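Local coordinates for 3,5-epimerase/4-reductase (Arabidopsis thaliana, PDB 4QQR) that converts dTDP-4-dehydro-6-deoxy-alpha-D-glucose to dTDP-beta-L-rhamnose by epimerising the sugar at C3' and C5' and then reducing it with NADPH, at the interface of chains A and B. Coordinates in Å, arbitrary orientation; residue numbers count along the deposited sequence, not the author numbering. Chains: chain A/B, 3,5-epimerase/4-reductase.

The interface of chains A and B. Residues chain A 95, 99, 154, 157-158; chain B 84, 87-88, 91.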
# COMPACT_ATOMS: atom_id res chain seq x y z
N LEU A 95 3.72 -3.43 7.67
CA LEU A 95 2.77 -4.50 7.39
C LEU A 95 3.32 -5.84 7.91
O LEU A 95 2.56 -6.62 8.51
CB LEU A 95 2.42 -4.57 5.90
CG LEU A 95 1.23 -3.76 5.35
CD1 LEU A 95 0.21 -3.46 6.42
CD2 LEU A 95 1.66 -2.50 4.69
N ASP A 99 1.64 -8.14 10.98
CA ASP A 99 1.31 -9.52 10.65
C ASP A 99 1.77 -10.46 11.74
O ASP A 99 0.99 -11.25 12.27
CB ASP A 99 2.00 -9.89 9.33
CG ASP A 99 1.44 -11.15 8.73
OD1 ASP A 99 2.03 -12.23 8.95
OD2 ASP A 99 0.41 -11.06 8.04
N LEU A 154 -4.81 -0.31 4.95
CA LEU A 154 -4.44 -1.72 5.09
C LEU A 154 -4.45 -2.20 6.54
O LEU A 154 -4.95 -3.28 6.85
CB LEU A 154 -3.08 -2.00 4.45
CG LEU A 154 -3.10 -1.80 2.94
CD1 LEU A 154 -1.69 -1.77 2.38
CD2 LEU A 154 -3.95 -2.90 2.30
N ASN A 157 -7.31 -3.94 8.48
CA ASN A 157 -7.55 -5.38 8.40
C ASN A 157 -6.87 -6.17 9.51
O ASN A 157 -7.15 -7.37 9.66
CB ASN A 157 -7.13 -5.93 7.04
CG ASN A 157 -7.80 -5.23 5.88
OD1 ASN A 157 -9.02 -5.32 5.70
ND2 ASN A 157 -7.01 -4.54 5.06
N TYR A 158 -5.98 -5.52 10.27
CA TYR A 158 -5.31 -6.17 11.41
C TYR A 158 -5.95 -5.74 12.72
O TYR A 158 -5.62 -4.70 13.26
CB TYR A 158 -3.82 -5.85 11.46
CG TYR A 158 -3.06 -6.28 10.24
CD1 TYR A 158 -2.29 -7.43 10.25
CD2 TYR A 158 -3.13 -5.54 9.07
CE1 TYR A 158 -1.60 -7.84 9.12
CE2 TYR A 158 -2.45 -5.94 7.93
CZ TYR A 158 -1.68 -7.09 7.97
OH TYR A 158 -1.01 -7.48 6.83
N VAL B 84 -5.53 -10.54 5.37
CA VAL B 84 -4.18 -10.47 5.94
C VAL B 84 -3.20 -11.35 5.15
O VAL B 84 -2.09 -10.91 4.81
CB VAL B 84 -4.14 -10.83 7.47
CG1 VAL B 84 -2.75 -11.15 7.90
CG2 VAL B 84 -4.67 -9.69 8.31
N ILE B 87 -2.41 -9.66 1.84
CA ILE B 87 -1.51 -8.53 2.08
C ILE B 87 -0.06 -8.99 2.23
O ILE B 87 0.86 -8.39 1.67
CB ILE B 87 -1.95 -7.76 3.32
CG1 ILE B 87 -3.33 -7.16 3.08
CG2 ILE B 87 -0.91 -6.69 3.67
CD1 ILE B 87 -3.94 -6.51 4.30
N ARG B 88 0.13 -10.08 2.97
CA ARG B 88 1.45 -10.64 3.24
C ARG B 88 2.20 -11.04 1.97
O ARG B 88 3.42 -10.93 1.90
CB ARG B 88 1.31 -11.85 4.17
CG ARG B 88 2.59 -12.49 4.63
CD ARG B 88 2.38 -13.28 5.93
NE ARG B 88 1.61 -14.51 5.76
CZ ARG B 88 0.38 -14.73 6.24
NH1 ARG B 88 -0.25 -13.78 6.93
NH2 ARG B 88 -0.23 -15.89 6.02
N VAL B 91 1.26 -7.71 -1.18
CA VAL B 91 1.74 -6.38 -0.85
C VAL B 91 3.15 -6.44 -0.31
O VAL B 91 4.09 -6.11 -1.04
CB VAL B 91 0.80 -5.65 0.12
CG1 VAL B 91 1.22 -4.20 0.26
CG2 VAL B 91 -0.63 -5.75 -0.36
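Where two copies of this Rossmann-fold enzyme meet, helix 80-104 of chain B, carrying B:Val84, B:Ile87 and B:Arg88, packs against A:Asp99 and A:Leu95 on helix 80-103, A:Leu154 on helix 143-155 and A:Tyr158 in the loop that follows it. B:Ile87 is the central apolar residue, with 72 Å² of its surface buried across the contact. It and A:Tyr158 meet end to end. Its CG2 lies beside the phenol oxygen, while CD1, at the end of the other branch, is 4.0 Å from A:Tyr158 CE2 and also nears A:Leu154 CD2 and the amide ND2 of A:Asn157. The same CG2 methyl also lies 4.0 Å from A:Leu95 CG, the two side chains roughly perpendicular. A branched isoleucine suits this place because its two arms spread to separate partners. B:Val84 lays its CG2 methyl over one face of the tyrosine ring, 3.9 Å from the centroid and offset toward the rim, a CH-pi contact in which the tyrosine gives a broad face to a compact beta-branched residue. At the edge of that ring, in its plane, sits A:Asp99 OD2. With CG anti to its backbone N (chi1 -165°), A:Asp99 presents this carboxylate oxygen to B:Arg88 NH1 at 3.0 Å, a salt bridge and hydrogen bond fairly straight at the hydrogen. The oxygen uses its syn lone pair and lies nearly in the guanidinium plane, although carboxylate and guanidinium planes are turned 58° apart. A long, flexible arginine can reach the short acid between the helices: its chain bends at chi3 (72°), and its CD packs 3.6 Å from A:Asp99 CG. A methionine in place of B:Arg88 would probably leave the A:Asp99 carboxylate without its charged mate and freer to turn beside the tyrosine edge. Repeated by two-fold symmetry, this patch joins apolar packing to a charged pair beside it and may hold the enzyme as a dimer.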